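Local structure of Cry23AA1 (Bacillus thuringiensis, 4RHZ) at residues E9-N12 with Y13-V17; R176-D180 with G181-A185; T141-P144 with K145-V148. The protein binds zinc and forms a binary complex with Cry37Aa1, probably acting as a pore-forming insecticidal toxin of the aerolysin family. One frame throughout, in Å; residues are numbered along the deposited sequence. Where two conformers were deposited one is given.

Interaction 1. Residues E9-N12 with Y13-V17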
loop_
_atom_site.group_PDB
_atom_site.type_symbol
_atom_site.label_atom_id
_atom_site.label_comp_id
_atom_site.label_asym_id
_atom_site.label_seq_id
_atom_site.Cartn_x
_atom_site.Cartn_y
_atom_site.Cartn_z
ATOM N N GLU A 9 -19.554 -30.046 14.326
ATOM C CA GLU A 9 -18.429 -30.953 14.449
ATOM C C GLU A 9 -18.697 -31.891 15.691
ATOM O O GLU A 9 -18.304 -33.071 15.664
ATOM C CB GLU A 9 -17.095 -30.270 14.655
ATOM C CG GLU A 9 -16.517 -29.389 13.530
ATOM C CD GLU A 9 -16.421 -30.029 12.206
ATOM O OE1 GLU A 9 -16.121 -31.253 12.166
ATOM O OE2 GLU A 9 -16.657 -29.301 11.189
ATOM N N ILE A 10 -19.374 -31.366 16.725
ATOM C CA ILE A 10 -19.917 -32.208 17.784
ATOM C C ILE A 10 -20.947 -33.166 17.161
ATOM O O ILE A 10 -20.985 -34.328 17.450
ATOM C CB ILE A 10 -20.604 -31.398 18.862
ATOM C CG1 ILE A 10 -19.602 -30.700 19.719
ATOM C CG2 ILE A 10 -21.458 -32.305 19.740
ATOM C CD1 ILE A 10 -18.442 -31.504 20.053
ATOM N N ASN A 11 -21.744 -32.683 16.252
ATOM C CA ASN A 11 -22.692 -33.565 15.636
ATOM C C ASN A 11 -21.896 -34.734 15.007
ATOM O O ASN A 11 -22.269 -35.910 15.155
ATOM C CB ASN A 11 -23.525 -32.775 14.630
ATOM C CG ASN A 11 -24.598 -33.578 13.973
ATOM O OD1 ASN A 11 -24.323 -34.454 13.137
ATOM N ND2 ASN A 11 -25.854 -33.234 14.266
ATOM N N ASN A 12 -20.775 -34.421 14.360
ATOM C CA ASN A 12 -20.094 -35.466 13.611
ATOM C C ASN A 12 -19.397 -36.454 14.565
ATOM O O ASN A 12 -19.402 -37.641 14.335
ATOM C CB ASN A 12 -19.143 -34.909 12.518
ATOM C CG ASN A 12 -18.403 -36.028 11.751
ATOM O OD1 ASN A 12 -18.991 -36.805 10.959
ATOM N ND2 ASN A 12 -17.100 -36.114 11.989
ATOM N N TYR A 13 -18.813 -35.927 15.622
ATOM C CA TYR A 13 -18.206 -36.691 16.647
ATOM C C TYR A 13 -19.232 -37.690 17.268
ATOM O O TYR A 13 -18.972 -38.925 17.374
ATOM C CB TYR A 13 -17.693 -35.714 17.682
ATOM C CG TYR A 13 -17.263 -36.354 18.973
ATOM C CD1 TYR A 13 -15.934 -36.733 19.178
ATOM C CD2 TYR A 13 -18.181 -36.564 20.006
ATOM C CE1 TYR A 13 -15.527 -37.297 20.379
ATOM C CE2 TYR A 13 -17.778 -37.131 21.231
ATOM C CZ TYR A 13 -16.465 -37.505 21.400
ATOM O OH TYR A 13 -16.071 -38.088 22.583
ATOM N N MET A 14 -20.409 -37.181 17.624
ATOM C CA MET A 14 -21.380 -38.031 18.224
ATOM C C MET A 14 -21.789 -39.165 17.296
ATOM O O MET A 14 -22.025 -40.271 17.750
ATOM C CB MET A 14 -22.622 -37.258 18.643
ATOM C CG MET A 14 -22.470 -36.421 19.874
ATOM S SD MET A 14 -21.976 -37.284 21.397
ATOM C CE MET A 14 -23.583 -38.009 21.767
ATOM N N LYS A 15 -21.974 -38.882 16.023
ATOM C CA LYS A 15 -22.391 -39.923 15.104
ATOM C C LYS A 15 -21.287 -40.960 14.925
ATOM O O LYS A 15 -21.574 -42.128 14.862
ATOM C CB LYS A 15 -22.805 -39.372 13.769
ATOM C CG LYS A 15 -24.117 -38.612 13.858
ATOM C CD LYS A 15 -24.669 -38.139 12.506
ATOM C CE LYS A 15 -25.914 -37.297 12.754
ATOM N NZ LYS A 15 -26.455 -36.616 11.526
ATOM N N GLU A 16 -20.039 -40.526 14.874
ATOM C CA GLU A 16 -18.970 -41.449 14.606
ATOM C C GLU A 16 -18.674 -42.311 15.810
ATOM O O GLU A 16 -18.400 -43.507 15.662
ATOM C CB GLU A 16 -17.678 -40.741 14.150
ATOM C CG GLU A 16 -17.816 -40.251 12.669
ATOM C CD GLU A 16 -16.559 -39.565 12.145
ATOM O OE1 GLU A 16 -15.625 -39.274 12.952
ATOM O OE2 GLU A 16 -16.493 -39.358 10.913
ATOM N N VAL A 17 -18.725 -41.710 16.991
ATOM C CA VAL A 17 -18.263 -42.376 18.156
ATOM C C VAL A 17 -19.330 -43.319 18.721
ATOM O O VAL A 17 -18.984 -44.432 19.149
ATOM C CB VAL A 17 -17.807 -41.386 19.212
ATOM C CG1 VAL A 17 -17.681 -42.080 20.609
ATOM C CG2 VAL A 17 -16.461 -40.734 18.775
#
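Four successive i to i+4 backbone hydrogen bonds bind E9-N12 to Y13-V17 in one unbroken alpha-helix. The amides of Y13, M14, K15 and E16 donate to the carbonyl oxygens of E9, I10, N11 and N12; M14 N to I10 O, at 2.9 Å, is the straightest, with 172° at the hydrogen. Polar side chains one turn apart meet in two pairs, N12 with E16 and N11 with K15. N12 has CG anti to its own N (chi1 179°), which swings the amide forward to the E16 carboxylate. The planes of these groups are 67° apart, and the bond from N12 ND2 to E16 OE2 is weak at 3.5 Å, while E16 OE1 is hydrogen-bonded to Y197 OH. N11 OD1 meets the extended K15 chain at CE, 3.3 Å away. The apolar contact is I10 CG2 against M14 CG at 4.2 Å; a branched isoleucine and a flexible thioether, both buried, suit the side of the helix that lies on the sheet. Those two side chains pack onto C175 of strand 146-179, with I10 also on V189 and M14 on V187 of strand 182-190; Y13 stacks edge-to-face on Y197 of helix 191-197, and strand 22-27 borders the helix through V23.

Interaction 2. Residues R176-D180 with G181-A185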
loop_
_atom_site.group_PDB
_atom_site.type_symbol
_atom_site.label_atom_id
_atom_site.label_comp_id
_atom_site.label_asym_id
_atom_site.label_seq_id
_atom_site.Cartn_x
_atom_site.Cartn_y
_atom_site.Cartn_z
ATOM N N ARG A 176 -26.819 -35.195 23.302
ATOM C CA ARG A 176 -27.768 -36.248 23.278
ATOM C C ARG A 176 -27.689 -36.917 21.908
ATOM O O ARG A 176 -27.911 -36.257 20.903
ATOM C CB ARG A 176 -29.197 -35.678 23.530
ATOM C CG ARG A 176 -29.426 -34.898 24.919
ATOM C CD ARG A 176 -30.859 -34.302 24.987
ATOM N NE ARG A 176 -31.314 -33.746 26.276
ATOM C CZ ARG A 176 -31.194 -32.447 26.658
ATOM N NH1 ARG A 176 -30.562 -31.582 25.844
ATOM N NH2 ARG A 176 -31.693 -31.999 27.854
ATOM N N GLY A 177 -27.355 -38.219 21.862
ATOM C CA GLY A 177 -27.392 -39.009 20.639
ATOM C C GLY A 177 -28.580 -39.954 20.630
ATOM O O GLY A 177 -28.900 -40.540 21.645
ATOM N N TYR A 178 -29.244 -40.091 19.500
ATOM C CA TYR A 178 -30.365 -40.973 19.352
ATOM C C TYR A 178 -30.132 -41.867 18.177
ATOM O O TYR A 178 -29.427 -41.483 17.242
ATOM C CB TYR A 178 -31.653 -40.217 19.065
ATOM C CG TYR A 178 -31.932 -39.118 20.013
ATOM C CD1 TYR A 178 -32.801 -39.283 21.088
ATOM C CD2 TYR A 178 -31.288 -37.858 19.837
ATOM C CE1 TYR A 178 -33.052 -38.182 21.988
ATOM C CE2 TYR A 178 -31.490 -36.817 20.693
ATOM C CZ TYR A 178 -32.376 -36.965 21.765
ATOM O OH TYR A 178 -32.552 -35.858 22.544
ATOM N N ARG A 179 -30.705 -43.071 18.276
ATOM C CA ARG A 179 -30.645 -44.129 17.255
ATOM C C ARG A 179 -31.957 -44.939 17.327
ATOM O O ARG A 179 -32.377 -45.314 18.424
ATOM C CB ARG A 179 -29.449 -45.033 17.571
ATOM C CG ARG A 179 -28.910 -45.884 16.407
ATOM C CD ARG A 179 -28.244 -47.116 16.974
ATOM N NE ARG A 179 -27.108 -47.587 16.203
ATOM C CZ ARG A 179 -25.855 -47.609 16.652
ATOM N NH1 ARG A 179 -25.575 -47.158 17.889
ATOM N NH2 ARG A 179 -24.883 -48.087 15.860
ATOM N N ASP A 180 -32.597 -45.204 16.195
ATOM C CA ASP A 180 -33.786 -46.127 16.167
ATOM C C ASP A 180 -34.867 -45.795 17.208
ATOM O O ASP A 180 -35.333 -46.691 17.947
ATOM C CB ASP A 180 -33.387 -47.636 16.381
ATOM C CG ASP A 180 -32.373 -48.151 15.351
ATOM O OD1 ASP A 180 -31.409 -48.854 15.780
ATOM O OD2 ASP A 180 -32.531 -47.852 14.136
ATOM N N GLY A 181 -35.257 -44.527 17.270
ATOM C CA GLY A 181 -36.366 -44.089 18.117
ATOM C C GLY A 181 -36.008 -43.924 19.595
ATOM O O GLY A 181 -36.908 -43.715 20.412
ATOM N N ALA A 182 -34.720 -44.045 19.948
ATOM C CA ALA A 182 -34.286 -43.990 21.358
ATOM C C ALA A 182 -33.005 -43.167 21.580
ATOM O O ALA A 182 -32.097 -43.132 20.720
ATOM C CB ALA A 182 -34.073 -45.431 21.914
ATOM N N LEU A 183 -32.919 -42.574 22.772
ATOM C CA LEU A 183 -31.750 -41.831 23.217
ATOM C C LEU A 183 -30.764 -42.849 23.667
ATOM O O LEU A 183 -31.101 -43.583 24.571
ATOM C CB LEU A 183 -32.119 -40.911 24.385
ATOM C CG LEU A 183 -30.972 -40.106 25.006
ATOM C CD1 LEU A 183 -31.296 -38.625 25.246
ATOM C CD2 LEU A 183 -30.471 -40.700 26.268
ATOM N N ILE A 184 -29.539 -42.860 23.128
ATOM C CA ILE A 184 -28.531 -43.874 23.479
ATOM C C ILE A 184 -27.326 -43.213 24.124
ATOM O O ILE A 184 -26.388 -43.879 24.530
ATOM C CB ILE A 184 -28.004 -44.618 22.196
ATOM C CG1 ILE A 184 -27.481 -43.577 21.166
ATOM C CG2 ILE A 184 -29.145 -45.462 21.574
ATOM C CD1 ILE A 184 -26.590 -44.088 20.018
ATOM N N ALA A 185 -27.285 -41.886 24.155
ATOM C CA ALA A 185 -26.080 -41.189 24.720
ATOM C C ALA A 185 -26.450 -39.838 25.277
ATOM O O ALA A 185 -27.221 -39.102 24.665
ATOM C CB ALA A 185 -24.958 -41.060 23.676
#
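G177 O is gripped by two amides at once, I184 N at 2.8 Å and A185 N at 3.3 Å, which approach it from the same face of its carbonyl plane. This is a classic beta bulge: I184 and A185 together face the single residue G177 in the hairpin of strands 146-179 and 182-190. The shorter bond is also the straighter, 164° at the hydrogen against 139°, so the oxygen is shared unequally. G177 N returns a bond to A185 O, and R179 with A182 forms the next hydrogen-bonded pair, R179 N to A182 O being 2.8 Å. Between them Y178 and L183 make a non-hydrogen-bonded pair.

The chain reverses through a type I' turn from R179 to A182. D180 and G181 hold its two central places, both with positive phi, which glycine adopts readily and aspartate tolerates better than most other residues. Closing the turn, A182 N reaches R179 O from above the carbonyl plane.

Side chains meet on both faces of the hairpin. Y178 brings one side of its ring against L183, CD1 resting near L183 CA and CE1 on the methyl CD1, so that two apolar groups on the same face shield each other. The same methyl touches R176 CB, the aliphatic root of an extended arginine. Strand 22-27 pairs with the other side of strand 146-179, T22 touching Y178 and K24 touching R176, while small A185 leaves room for M14 and Y18 of helix 6-18. Within the bulge, I184 has CG1 between its N and carbonyl carbon (chi1 54°), which brings CG1 close to G177 O; from there I184 CD1 reaches out to lie 3.9 Å from R179 CB.

Interaction 3. Residues T141-P144 with K145-V148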
loop_
_atom_site.group_PDB
_atom_site.type_symbol
_atom_site.label_atom_id
_atom_site.label_comp_id
_atom_site.label_asym_id
_atom_site.label_seq_id
_atom_site.Cartn_x
_atom_site.Cartn_y
_atom_site.Cartn_z
ATOM N N THR A 141 6.885 33.342 -3.769
ATOM C CA THR A 141 7.548 34.528 -4.265
ATOM C C THR A 141 8.290 34.165 -5.539
ATOM O O THR A 141 9.196 33.333 -5.509
ATOM C CB THR A 141 8.537 35.036 -3.223
ATOM O OG1 THR A 141 7.806 35.421 -2.060
ATOM C CG2 THR A 141 9.320 36.252 -3.758
ATOM N N ILE A 142 7.886 34.781 -6.634
ATOM C CA ILE A 142 8.546 34.552 -7.906
ATOM C C ILE A 142 9.570 35.660 -8.256
ATOM O O ILE A 142 9.155 36.780 -8.602
ATOM C CB ILE A 142 7.525 34.502 -9.035
ATOM C CG1 ILE A 142 6.401 33.522 -8.646
ATOM C CG2 ILE A 142 8.230 34.116 -10.327
ATOM C CD1 ILE A 142 5.260 33.581 -9.529
ATOM N N PRO A 143 10.879 35.340 -8.246
ATOM C CA PRO A 143 11.818 36.370 -8.654
ATOM C C PRO A 143 11.529 36.923 -10.034
ATOM O O PRO A 143 10.757 36.364 -10.785
ATOM C CB PRO A 143 13.192 35.666 -8.625
ATOM C CG PRO A 143 13.020 34.598 -7.544
ATOM C CD PRO A 143 11.562 34.116 -7.812
ATOM N N PRO A 144 12.141 38.067 -10.336
ATOM C CA PRO A 144 11.906 38.801 -11.573
ATOM C C PRO A 144 12.415 37.966 -12.707
ATOM O O PRO A 144 13.401 37.296 -12.526
ATOM C CB PRO A 144 12.805 40.053 -11.436
ATOM C CG PRO A 144 13.213 40.138 -9.964
ATOM C CD PRO A 144 13.108 38.731 -9.415
ATOM N N LYS A 145 11.791 38.044 -13.873
ATOM C CA LYS A 145 12.256 37.302 -15.046
ATOM C C LYS A 145 12.369 35.777 -14.735
ATOM O O LYS A 145 13.331 35.135 -15.095
ATOM C CB LYS A 145 13.624 37.867 -15.564
ATOM C CG LYS A 145 13.642 39.392 -15.844
ATOM C CD LYS A 145 12.701 39.795 -16.957
ATOM C CE LYS A 145 12.650 41.330 -17.109
ATOM N NZ LYS A 145 11.666 41.643 -18.220
ATOM N N THR A 146 11.395 35.213 -14.044
ATOM C CA THR A 146 11.456 33.801 -13.676
ATOM C C THR A 146 10.057 33.252 -13.785
ATOM O O THR A 146 9.064 33.960 -13.548
ATOM C CB THR A 146 11.968 33.654 -12.239
ATOM O OG1 THR A 146 13.268 34.249 -12.176
ATOM C CG2 THR A 146 12.073 32.210 -11.811
ATOM N N TYR A 147 9.957 31.993 -14.173
ATOM C CA TYR A 147 8.684 31.348 -14.004
ATOM C C TYR A 147 8.785 30.237 -12.976
ATOM O O TYR A 147 9.881 29.763 -12.601
ATOM C CB TYR A 147 8.137 30.896 -15.309
ATOM C CG TYR A 147 8.873 29.757 -15.961
ATOM C CD1 TYR A 147 8.411 28.419 -15.826
ATOM C CD2 TYR A 147 9.991 30.005 -16.776
ATOM C CE1 TYR A 147 9.046 27.360 -16.461
ATOM C CE2 TYR A 147 10.641 28.979 -17.407
ATOM C CZ TYR A 147 10.164 27.648 -17.244
ATOM O OH TYR A 147 10.841 26.664 -17.896
ATOM N N VAL A 148 7.617 29.851 -12.504
ATOM C CA VAL A 148 7.491 28.854 -11.497
ATOM C C VAL A 148 6.520 27.786 -12.078
ATOM O O VAL A 148 5.521 28.112 -12.781
ATOM C CB VAL A 148 7.082 29.584 -10.219
ATOM C CG1 VAL A 148 5.797 29.227 -9.713
ATOM C CG2 VAL A 148 8.183 29.577 -9.190
#
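The backbone folds back through P143, P144 and K145, and K145, at positive phi (55°), and T146 both face N61 in a G1 beta bulge as the next strand begins. Inside the bend, T146 turns its side chain toward the preceding prolines: CB lies 3.3 Å from P143 O, and OG1 is 3.1 Å from P144 O and is hydrogen-bonded to S243 OG. OG1 anti to the carbonyl carbon (chi1 -59°) points the hydroxyl back at the P144 carbonyl. The two prolines, with restricted phi and no amide hydrogen, suit a bend in which no backbone hydrogen bond joins the two segments. Deeper in, I142 sets its CG2 methyl 3.3 Å from T146 O and its CG1 4.3 Å from V148 CB; I142 and V148, beta-branched and so suited to extended strands, are both buried. Positive phi turns K145 CB close to the P144 carbonyl, and the lysine chain then bends at chi2 and leads away to give NZ to T62 O. Strand 50-61 borders the bend through V59, which touches I142, and strand 67-90 lies beside I142 at S69, while strand 211-235 meets V148 through V231 and P143 through E233.

Interactions 1 and 2 lie together at one end of the elongated molecule, their centres 13 Å apart, and interaction 3 lies on the opposite side of the chain's centre, 92 Å between centres from interaction 2. The first two touch: M14 CE packs 3.8 Å from G177 N and 3.9 Å from A185 CB, so the helix rests on the bulged part of the hairpin. Strand 146-179 joins interactions 2 and 3, since it starts at the proline bend and finishes at the hairpin turn. Interaction 2 is mostly surface and rests on strand pairing; interactions 1 and 3 are partly buried, one held by regular helical bonds, the other by side chains folded into a bend.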